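Local coordinates for protein pantothenate synthetase (Francisella tularensis subsp. tularensis, PDB 5HG0) that probably catalyses the ATP-dependent condensation of pantoate with beta-alanine to pantothenate, by way of a pantoyl-adenylate intermediate, at residues 184-189 against 252-257; 149-154 against 176-181; 52-57 against 89-94. All coordinates share one frame; numbering follows the deposited sequence.

Overall arrangement
From the N terminus, contact 3 comes first: residues 52-57 pair with 89-94 in the parallel sheet, closing a loop that holds helices 67-71 and 77-86. Contact 2 follows, joining the end of strand 146-150 to the chain leaving strand 172-176, with helix 154-166 between them. Contact 1 then spans the helices and antiparallel strands of the C-terminal part and brings strand 250-257 back to the loop 184-189. The three closures run in series, without nesting or crossing. Contacts 1 and 2 touch through the D254-R180 salt bridge and both meet the bound S-adenosylmethionine; contact 3 lies about 20 Å from contact 2, centre to centre, in the same parallel sheet.

Contact 1 of 3, residues 184-189 against 252-257; sequences GLPLSS and LIDNFL. With SAM (S-adenosylmethionine), chain D.
The ring of P186 leans on the side chain of D254, the two groups crossing obliquely. P186 CG lies 3.6 Å from the carboxylate carbon CG of D254, and P186 CD is equally close, 3.6 Å, to D254 OD2. A chi1 of -164° turns the carboxylate of D254 away from its own N and alongside the proline, where OD2 forms a salt bridge with R180 and a hydrogen bond with Y206. That pairing would be expected to favour the charged form of the aspartate. OD1 receives a weak bond from N255 N.

Apolar contact continues one residue back on the loop and two back on the strand: L185 CD1 meets L252 CD2 at 3.6 Å, a single methyl pair between side chains set at about a right angle. P186 CG also comes within 3.7 Å of I253 O.

No direct hydrogen bond joins the two segments. A water instead donates to I253 O, at 3.1 Å, and is weakly bonded to S188 OG. L187 O accepts a hydrogen bond from N6 of S-adenosylmethionine at 2.7 Å, so the loop also borders the adenine pocket, the predicted ATP site.

Helix 196-211 packs against L185 and P186 through A202 and Y206, while strand 240-247 pairs with strand 250-257. The contact thus seats the edge strand of the antiparallel sheet on the loop that leads from the parallel sheet into that helix.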
loop_
_atom_site.group_PDB
_atom_site.type_symbol
_atom_site.label_atom_id
_atom_site.label_comp_id
_atom_site.label_asym_id
_atom_site.label_seq_id
_atom_site.Cartn_x
_atom_site.Cartn_y
_atom_site.Cartn_z
ATOM N N GLY B 184 34.839 10.420 7.964
ATOM C CA GLY B 184 33.610 9.960 8.571
ATOM C C GLY B 184 32.360 10.404 7.846
ATOM O O GLY B 184 31.287 9.835 8.083
ATOM N N LEU B 185 32.466 11.397 6.970
ATOM C CA LEU B 185 31.328 11.882 6.202
ATOM C C LEU B 185 30.732 10.752 5.370
ATOM O O LEU B 185 31.455 10.133 4.575
ATOM C CB LEU B 185 31.757 13.032 5.296
ATOM C CG LEU B 185 30.661 13.709 4.467
ATOM C CD1 LEU B 185 29.642 14.375 5.379
ATOM C CD2 LEU B 185 31.257 14.718 3.498
ATOM N N PRO B 186 29.446 10.440 5.528
ATOM C CA PRO B 186 28.844 9.376 4.718
ATOM C C PRO B 186 28.770 9.765 3.250
ATOM O O PRO B 186 28.434 10.900 2.903
ATOM C CB PRO B 186 27.444 9.213 5.327
ATOM C CG PRO B 186 27.173 10.507 6.019
ATOM C CD PRO B 186 28.507 10.981 6.523
ATOM N N LEU B 187 29.109 8.809 2.387
ATOM C CA LEU B 187 28.977 9.014 0.951
ATOM C C LEU B 187 27.514 9.251 0.599
ATOM O O LEU B 187 26.627 8.524 1.055
ATOM C CB LEU B 187 29.518 7.804 0.188
ATOM C CG LEU B 187 30.918 7.317 0.566
ATOM C CD1 LEU B 187 31.320 6.130 -0.295
ATOM C CD2 LEU B 187 31.936 8.435 0.452
ATOM N N SER B 188 27.264 10.280 -0.203
ATOM C CA SER B 188 25.899 10.660 -0.534
ATOM C C SER B 188 25.899 11.368 -1.879
ATOM O O SER B 188 26.804 12.154 -2.171
ATOM C CB SER B 188 25.297 11.559 0.552
ATOM O OG SER B 188 23.945 11.871 0.264
ATOM N N SER B 189 24.880 11.078 -2.692
ATOM C CA SER B 189 24.810 11.660 -4.029
ATOM C C SER B 189 24.718 13.180 -3.967
ATOM O O SER B 189 25.323 13.879 -4.789
ATOM C CB SER B 189 23.618 11.085 -4.792
ATOM O OG SER B 189 23.686 9.672 -4.868
ATOM N N LEU B 252 22.573 17.432 4.428
ATOM C CA LEU B 252 23.287 16.212 4.769
ATOM C C LEU B 252 22.652 15.571 5.993
ATOM O O LEU B 252 22.303 16.261 6.957
ATOM C CB LEU B 252 24.771 16.489 5.042
ATOM C CG LEU B 252 25.673 17.005 3.915
ATOM C CD1 LEU B 252 25.463 18.492 3.658
ATOM C CD2 LEU B 252 27.134 16.718 4.234
ATOM N N ILE B 253 22.502 14.249 5.952
ATOM C CA ILE B 253 21.977 13.484 7.073
ATOM C C ILE B 253 22.983 12.401 7.438
ATOM O O ILE B 253 23.805 11.976 6.622
ATOM C CB ILE B 253 20.601 12.855 6.771
ATOM C CG1 ILE B 253 20.725 11.779 5.689
ATOM C CG2 ILE B 253 19.600 13.921 6.358
ATOM C CD1 ILE B 253 19.474 10.953 5.514
ATOM N N ASP B 254 22.904 11.951 8.689
ATOM C CA ASP B 254 23.762 10.877 9.160
ATOM C C ASP B 254 23.185 10.303 10.445
ATOM O O ASP B 254 22.466 10.983 11.181
ATOM C CB ASP B 254 25.199 11.355 9.396
ATOM C CG ASP B 254 26.182 10.205 9.513
ATOM O OD1 ASP B 254 25.800 9.063 9.187
ATOM O OD2 ASP B 254 27.339 10.437 9.918
ATOM N N ASN B 255 23.504 9.036 10.692
ATOM C CA ASN B 255 23.185 8.376 11.946
ATOM C C ASN B 255 24.282 7.363 12.234
ATOM O O ASN B 255 24.843 6.760 11.314
ATOM C CB ASN B 255 21.815 7.691 11.905
ATOM C CG ASN B 255 21.819 6.422 11.072
ATOM O OD1 ASN B 255 22.109 5.336 11.575
ATOM N ND2 ASN B 255 21.486 6.552 9.792
ATOM N N PHE B 256 24.592 7.189 13.516
ATOM C CA PHE B 256 25.664 6.284 13.905
ATOM C C PHE B 256 25.490 5.890 15.362
ATOM O O PHE B 256 24.849 6.595 16.148
ATOM C CB PHE B 256 27.041 6.916 13.677
ATOM C CG PHE B 256 27.139 8.347 14.129
ATOM C CD1 PHE B 256 27.296 8.657 15.469
ATOM C CD2 PHE B 256 27.087 9.383 13.207
ATOM C CE1 PHE B 256 27.390 9.971 15.884
ATOM C CE2 PHE B 256 27.185 10.701 13.614
ATOM C CZ PHE B 256 27.336 10.996 14.955
ATOM N N LEU B 257 26.072 4.743 15.706
ATOM C CA LEU B 257 26.087 4.281 17.085
ATOM C C LEU B 257 26.804 5.290 17.975
ATOM O O LEU B 257 27.683 6.033 17.533
ATOM C CB LEU B 257 26.774 2.918 17.179
ATOM C CG LEU B 257 26.014 1.713 16.624
ATOM C CD1 LEU B 257 26.953 0.529 16.464
ATOM C CD2 LEU B 257 24.848 1.356 17.530
HETATM N N SAM D . 14.866 6.341 -1.391
HETATM C CA SAM D . 15.243 5.921 -2.738
HETATM C C SAM D . 14.237 4.931 -3.325
HETATM O O SAM D . 14.416 3.715 -3.258
HETATM O OXT SAM D . 13.216 5.337 -3.884
HETATM C CB SAM D . 16.677 5.389 -2.756
HETATM C CG SAM D . 17.671 6.437 -2.266
HETATM S SD SAM D . 19.392 5.922 -2.008
HETATM C CE SAM D . 20.194 6.870 -3.329
HETATM C "C5'" SAM D . 19.544 4.231 -2.645
HETATM C "C4'" SAM D . 20.146 3.244 -1.642
HETATM O "O4'" SAM D . 21.532 3.475 -1.427
HETATM C "C3'" SAM D . 19.466 3.346 -0.285
HETATM O "O3'" SAM D . 19.115 2.058 0.155
HETATM C "C2'" SAM D . 20.527 3.898 0.638
HETATM O "O2'" SAM D . 20.408 3.377 1.938
HETATM C "C1'" SAM D . 21.805 3.440 -0.037
HETATM N N9 SAM D . 22.929 4.307 0.358
HETATM C C8 SAM D . 23.044 5.651 0.118
HETATM N N7 SAM D . 24.210 6.082 0.647
HETATM C C5 SAM D . 24.837 5.036 1.230
HETATM C C6 SAM D . 26.043 4.933 1.908
HETATM N N6 SAM D . 26.811 6.006 2.080
HETATM N N1 SAM D . 26.435 3.709 2.405
HETATM C C2 SAM D . 25.633 2.600 2.226
HETATM N N3 SAM D . 24.432 2.712 1.552
HETATM C C4 SAM D . 24.040 3.913 1.058
HETATM O O HOH W 1 24.152 12.541 3.637
#

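Contact 2 of 3, residues 149-154 against 176-181; sequences LGEKDY and CPTQRQ. With SAM (S-adenosylmethionine), chain D.
C176 N donates to L149 O at 2.8 Å, and C176 O in turn accepts a hydrogen bond from E151 N, also at 2.8 Å. These two backbone bonds straddle G150, which pairs with C176 in a parallel bridge at the ends of the two strands.

Beyond the bridge the side chains take over. E151, extended from CB outwards with chi1 at -169°, runs over the start of the loop at about a right angle to T178. E151 CB lies 3.5 Å from T178 OG1, while the methyl CG2 of T178 packs on CB of K152. A water modelled only 2.5 Å from T178 OG1, doubtfully short, may also bond weakly to E151 OE2. E151 OE1 has a weak, long ion pair with R240.

Both segments hold S-adenosylmethionine. The backbone of Q179 reads the adenine edge: its N donates to N1 of the ligand at 2.9 Å in an almost straight bond (176°), and its O accepts a hydrogen bond from N6. On the ribose side D153 OD2 accepts one from O2' at 3.1 Å, and G150 N reaches O2' and O3' weakly. Lacking a side chain, G150 lets N3 of the adenine approach its CA to 3.5 Å. The chain of K152 bends at chi3 and chi4, bringing NZ within 3.3 Å of ligand N7.

Strands 146-150 and 172-176 are linked through helix 154-166 as a beta-alpha-beta crossover. Nucleotide binding at the C-terminal ends of such parallel strands is characteristic of Rossmann-like HUP domains, and G150 to D153 belong to the predicted ATP site.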
loop_
_atom_site.group_PDB
_atom_site.type_symbol
_atom_site.label_atom_id
_atom_site.label_comp_id
_atom_site.label_asym_id
_atom_site.label_seq_id
_atom_site.Cartn_x
_atom_site.Cartn_y
_atom_site.Cartn_z
ATOM N N LEU B 149 19.533 -2.762 1.460
ATOM C CA LEU B 149 19.313 -1.392 1.895
ATOM C C LEU B 149 20.523 -0.900 2.673
ATOM O O LEU B 149 21.166 -1.670 3.394
ATOM C CB LEU B 149 18.057 -1.290 2.770
ATOM C CG LEU B 149 16.741 -1.735 2.130
ATOM C CD1 LEU B 149 15.633 -1.785 3.174
ATOM C CD2 LEU B 149 16.357 -0.815 0.987
ATOM N N GLY B 150 20.830 0.383 2.523
ATOM C CA GLY B 150 21.928 0.984 3.251
ATOM C C GLY B 150 21.503 1.475 4.624
ATOM O O GLY B 150 20.371 1.901 4.831
ATOM N N GLU B 151 22.446 1.411 5.568
ATOM C CA GLU B 151 22.175 1.818 6.941
ATOM C C GLU B 151 22.038 3.329 7.089
ATOM O O GLU B 151 21.513 3.795 8.106
ATOM C CB GLU B 151 23.289 1.302 7.857
ATOM C CG GLU B 151 23.027 1.423 9.353
ATOM C CD GLU B 151 24.237 1.029 10.175
ATOM O OE1 GLU B 151 24.069 0.327 11.194
ATOM O OE2 GLU B 151 25.360 1.413 9.787
ATOM N N LYS B 152 22.489 4.105 6.097
ATOM C CA LYS B 152 22.486 5.560 6.232
ATOM C C LYS B 152 21.078 6.116 6.390
ATOM O O LYS B 152 20.882 7.123 7.080
ATOM C CB LYS B 152 23.176 6.203 5.029
ATOM C CG LYS B 152 23.278 7.721 5.119
ATOM C CD LYS B 152 24.070 8.301 3.963
ATOM C CE LYS B 152 23.246 9.320 3.200
ATOM N NZ LYS B 152 23.199 8.998 1.745
ATOM N N ASP B 153 20.086 5.486 5.763
ATOM C CA ASP B 153 18.692 5.904 5.897
ATOM C C ASP B 153 18.007 4.938 6.861
ATOM O O ASP B 153 17.304 4.006 6.466
ATOM C CB ASP B 153 18.014 5.951 4.534
ATOM C CG ASP B 153 18.781 6.800 3.537
ATOM O OD1 ASP B 153 18.675 8.043 3.609
ATOM O OD2 ASP B 153 19.491 6.226 2.683
ATOM N N TYR B 154 18.215 5.188 8.158
ATOM C CA TYR B 154 17.837 4.215 9.179
ATOM C C TYR B 154 16.325 4.090 9.318
ATOM O O TYR B 154 15.799 2.974 9.398
ATOM C CB TYR B 154 18.467 4.594 10.518
ATOM C CG TYR B 154 18.428 3.481 11.538
ATOM C CD1 TYR B 154 19.368 2.458 11.511
ATOM C CD2 TYR B 154 17.446 3.445 12.519
ATOM C CE1 TYR B 154 19.335 1.434 12.435
ATOM C CE2 TYR B 154 17.405 2.426 13.449
ATOM C CZ TYR B 154 18.351 1.424 13.402
ATOM O OH TYR B 154 18.312 0.404 14.326
ATOM N N CYS B 176 23.029 -2.960 4.961
ATOM C CA CYS B 176 24.468 -2.860 4.800
ATOM C C CYS B 176 25.007 -1.628 5.521
ATOM O O CYS B 176 24.331 -0.597 5.590
ATOM C CB CYS B 176 24.845 -2.797 3.315
ATOM S SG CYS B 176 24.204 -4.178 2.329
ATOM N N PRO B 177 26.221 -1.709 6.070
ATOM C CA PRO B 177 26.775 -0.572 6.812
ATOM C C PRO B 177 27.014 0.634 5.917
ATOM O O PRO B 177 27.242 0.513 4.711
ATOM C CB PRO B 177 28.096 -1.120 7.367
ATOM C CG PRO B 177 28.444 -2.260 6.469
ATOM C CD PRO B 177 27.132 -2.866 6.068
ATOM N N THR B 178 26.956 1.811 6.535
ATOM C CA THR B 178 27.155 3.057 5.808
ATOM C C THR B 178 28.611 3.191 5.375
ATOM O O THR B 178 29.530 2.991 6.173
ATOM C CB THR B 178 26.754 4.248 6.680
ATOM O OG1 THR B 178 25.425 4.052 7.183
ATOM C CG2 THR B 178 26.807 5.541 5.881
ATOM N N GLN B 179 28.815 3.523 4.104
ATOM C CA GLN B 179 30.143 3.795 3.576
ATOM C C GLN B 179 30.497 5.254 3.835
ATOM O O GLN B 179 29.678 6.148 3.599
ATOM C CB GLN B 179 30.201 3.485 2.080
ATOM C CG GLN B 179 30.048 2.008 1.750
ATOM C CD GLN B 179 31.123 1.155 2.391
ATOM O OE1 GLN B 179 32.316 1.393 2.203
ATOM N NE2 GLN B 179 30.705 0.156 3.157
ATOM N N ARG B 180 31.712 5.490 4.321
ATOM C CA ARG B 180 32.118 6.813 4.765
ATOM C C ARG B 180 33.458 7.196 4.156
ATOM O O ARG B 180 34.297 6.339 3.864
ATOM C CB ARG B 180 32.210 6.874 6.295
ATOM C CG ARG B 180 30.934 6.457 6.994
ATOM C CD ARG B 180 31.078 6.478 8.504
ATOM N NE ARG B 180 29.796 6.209 9.148
ATOM C CZ ARG B 180 28.885 7.139 9.408
ATOM N NH1 ARG B 180 29.120 8.406 9.088
ATOM N NH2 ARG B 180 27.741 6.802 9.988
ATOM N N GLN B 181 33.643 8.501 3.962
ATOM C CA GLN B 181 34.954 9.029 3.647
ATOM C C GLN B 181 35.878 8.827 4.846
ATOM O O GLN B 181 35.415 8.552 5.956
ATOM C CB GLN B 181 34.854 10.512 3.288
ATOM C CG GLN B 181 34.194 10.790 1.948
ATOM C CD GLN B 181 34.033 12.275 1.670
ATOM O OE1 GLN B 181 34.531 13.120 2.418
ATOM N NE2 GLN B 181 33.329 12.601 0.590
HETATM N N SAM D . 14.866 6.341 -1.391
HETATM C CA SAM D . 15.243 5.921 -2.738
HETATM C C SAM D . 14.237 4.931 -3.325
HETATM O O SAM D . 14.416 3.715 -3.258
HETATM O OXT SAM D . 13.216 5.337 -3.884
HETATM C CB SAM D . 16.677 5.389 -2.756
HETATM C CG SAM D . 17.671 6.437 -2.266
HETATM S SD SAM D . 19.392 5.922 -2.008
HETATM C CE SAM D . 20.194 6.870 -3.329
HETATM C "C5'" SAM D . 19.544 4.231 -2.645
HETATM C "C4'" SAM D . 20.146 3.244 -1.642
HETATM O "O4'" SAM D . 21.532 3.475 -1.427
HETATM C "C3'" SAM D . 19.466 3.346 -0.285
HETATM O "O3'" SAM D . 19.115 2.058 0.155
HETATM C "C2'" SAM D . 20.527 3.898 0.638
HETATM O "O2'" SAM D . 20.408 3.377 1.938
HETATM C "C1'" SAM D . 21.805 3.440 -0.037
HETATM N N9 SAM D . 22.929 4.307 0.358
HETATM C C8 SAM D . 23.044 5.651 0.118
HETATM N N7 SAM D . 24.210 6.082 0.647
HETATM C C5 SAM D . 24.837 5.036 1.230
HETATM C C6 SAM D . 26.043 4.933 1.908
HETATM N N6 SAM D . 26.811 6.006 2.080
HETATM N N1 SAM D . 26.435 3.709 2.405
HETATM C C2 SAM D . 25.633 2.600 2.226
HETATM N N3 SAM D . 24.432 2.712 1.552
HETATM C C4 SAM D . 24.040 3.913 1.058
HETATM O O HOH W 2 24.741 4.695 9.479
#

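Contact 3 of 3, residues 52-57 against 89-94; sequences VVIVSI and VDVLFN
V55 exchanges two backbone hydrogen bonds with the neighbouring strand in this parallel pairing. Its N donates to V91 O at 3.0 Å and its O accepts from F93 N at 2.8 Å, and I57 N donates to F93 O at 2.9 Å. CA-H...O contacts run between these bonds, the shortest from S56 CA to F93 O, 3.1 Å.

The side chains alternate about this ladder. I54 and V91 lie side by side, pointing the same way, on the face they share with S56 and F93; the isoleucine CG1 is the branch that meets V91 CB. On the other face V55 sends CG2 to the methyls of V89 at about a right angle, and L92 CD1 packs on CG1 of I57 at 3.7 Å. The chi1 of L92, 167°, swings its CG to the side remote from the backbone N, which also brings CD1 close to V55 O.

The pairing slackens towards V53, where V53 O accepts only weak bonds, from V91 N at 3.4 Å and from D90 N. The partly exposed D90 grips the other side of the same residue: its OD2 accepts from V53 N at 2.7 Å, on the anti side of the carboxylate and 32° out of its plane, in place of a backbone carbonyl. At the far end N94, again partly exposed, uses its ND2 to reach I57 O at 2.9 Å, approaching from above the carbonyl plane.

Helix 10-18 packs on the I54 and V91 face through F13 and I16, with F13 also meeting the F93 ring. Helices 37-49 and 77-86 pack against the V55 and L92 face through I43, I81 and L84, and strand 26-31 continues the sheet beyond strand 52-57.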
loop_
_atom_site.group_PDB
_atom_site.type_symbol
_atom_site.label_atom_id
_atom_site.label_comp_id
_atom_site.label_asym_id
_atom_site.label_seq_id
_atom_site.Cartn_x
_atom_site.Cartn_y
_atom_site.Cartn_z
ATOM N N VAL B 52 20.983 -13.575 -9.848
ATOM C CA VAL B 52 20.574 -12.445 -10.672
ATOM C C VAL B 52 20.480 -11.215 -9.783
ATOM O O VAL B 52 19.835 -11.253 -8.730
ATOM C CB VAL B 52 19.227 -12.707 -11.374
ATOM C CG1 VAL B 52 18.818 -11.501 -12.200
ATOM C CG2 VAL B 52 19.309 -13.950 -12.248
ATOM N N VAL B 53 21.119 -10.127 -10.205
ATOM C CA VAL B 53 21.107 -8.865 -9.474
ATOM C C VAL B 53 20.436 -7.818 -10.347
ATOM O O VAL B 53 20.924 -7.510 -11.443
ATOM C CB VAL B 53 22.519 -8.415 -9.071
ATOM C CG1 VAL B 53 22.484 -6.987 -8.556
ATOM C CG2 VAL B 53 23.090 -9.344 -8.016
ATOM N N ILE B 54 19.323 -7.274 -9.865
ATOM C CA ILE B 54 18.624 -6.180 -10.526
ATOM C C ILE B 54 18.933 -4.897 -9.769
ATOM O O ILE B 54 18.853 -4.860 -8.535
ATOM C CB ILE B 54 17.106 -6.431 -10.581
ATOM C CG1 ILE B 54 16.799 -7.805 -11.186
ATOM C CG2 ILE B 54 16.413 -5.330 -11.376
ATOM C CD1 ILE B 54 15.364 -8.255 -10.988
ATOM N N VAL B 55 19.302 -3.853 -10.504
ATOM C CA VAL B 55 19.478 -2.517 -9.950
ATOM C C VAL B 55 18.508 -1.590 -10.663
ATOM O O VAL B 55 18.440 -1.586 -11.898
ATOM C CB VAL B 55 20.925 -2.015 -10.103
ATOM C CG1 VAL B 55 21.013 -0.533 -9.759
ATOM C CG2 VAL B 55 21.860 -2.826 -9.222
ATOM N N SER B 56 17.747 -0.826 -9.890
ATOM C CA SER B 56 16.817 0.146 -10.439
ATOM C C SER B 56 17.374 1.550 -10.254
ATOM O O SER B 56 17.994 1.853 -9.229
ATOM C CB SER B 56 15.440 0.036 -9.780
ATOM O OG SER B 56 15.437 0.616 -8.487
ATOM N N ILE B 57 17.164 2.396 -11.258
ATOM C CA ILE B 57 17.475 3.818 -11.188
ATOM C C ILE B 57 16.195 4.573 -11.503
ATOM O O ILE B 57 15.668 4.473 -12.620
ATOM C CB ILE B 57 18.600 4.218 -12.155
ATOM C CG1 ILE B 57 19.897 3.494 -11.798
ATOM C CG2 ILE B 57 18.810 5.725 -12.132
ATOM C CD1 ILE B 57 21.063 3.841 -12.708
ATOM N N VAL B 89 26.307 -6.241 -13.428
ATOM C CA VAL B 89 24.910 -6.271 -13.013
ATOM C C VAL B 89 24.074 -6.853 -14.142
ATOM O O VAL B 89 24.235 -6.480 -15.311
ATOM C CB VAL B 89 24.431 -4.867 -12.620
ATOM C CG1 VAL B 89 22.911 -4.809 -12.589
ATOM C CG2 VAL B 89 25.003 -4.489 -11.269
ATOM N N ASP B 90 23.181 -7.781 -13.799
ATOM C CA ASP B 90 22.418 -8.493 -14.819
ATOM C C ASP B 90 21.411 -7.574 -15.503
ATOM O O ASP B 90 21.420 -7.430 -16.731
ATOM C CB ASP B 90 21.717 -9.703 -14.198
ATOM C CG ASP B 90 22.684 -10.632 -13.487
ATOM O OD1 ASP B 90 23.272 -11.512 -14.154
ATOM O OD2 ASP B 90 22.858 -10.476 -12.260
ATOM N N VAL B 91 20.527 -6.950 -14.729
ATOM C CA VAL B 91 19.458 -6.120 -15.273
ATOM C C VAL B 91 19.522 -4.739 -14.638
ATOM O O VAL B 91 19.634 -4.615 -13.413
ATOM C CB VAL B 91 18.069 -6.746 -15.040
ATOM C CG1 VAL B 91 16.988 -5.902 -15.699
ATOM C CG2 VAL B 91 18.031 -8.178 -15.552
ATOM N N LEU B 92 19.453 -3.705 -15.472
ATOM C CA LEU B 92 19.192 -2.345 -15.021
ATOM C C LEU B 92 17.743 -2.005 -15.337
ATOM O O LEU B 92 17.294 -2.184 -16.475
ATOM C CB LEU B 92 20.131 -1.341 -15.691
ATOM C CG LEU B 92 19.764 0.140 -15.534
ATOM C CD1 LEU B 92 19.657 0.542 -14.067
ATOM C CD2 LEU B 92 20.770 1.026 -16.263
ATOM N N PHE B 93 17.011 -1.535 -14.331
ATOM C CA PHE B 93 15.621 -1.123 -14.488
ATOM C C PHE B 93 15.561 0.390 -14.317
ATOM O O PHE B 93 15.695 0.903 -13.201
ATOM C CB PHE B 93 14.718 -1.842 -13.491
ATOM C CG PHE B 93 13.262 -1.511 -13.646
ATOM C CD1 PHE B 93 12.706 -1.353 -14.908
ATOM C CD2 PHE B 93 12.447 -1.367 -12.533
ATOM C CE1 PHE B 93 11.363 -1.053 -15.057
ATOM C CE2 PHE B 93 11.103 -1.064 -12.672
ATOM C CZ PHE B 93 10.560 -0.907 -13.935
ATOM N N ASN B 94 15.367 1.098 -15.425
ATOM C CA ASN B 94 15.421 2.558 -15.466
ATOM C C ASN B 94 14.106 3.091 -16.026
ATOM O O ASN B 94 14.040 3.549 -17.173
ATOM C CB ASN B 94 16.627 3.014 -16.295
ATOM C CG ASN B 94 16.733 4.518 -16.406
ATOM O OD1 ASN B 94 17.005 5.048 -17.484
ATOM N ND2 ASN B 94 16.505 5.218 -15.300
#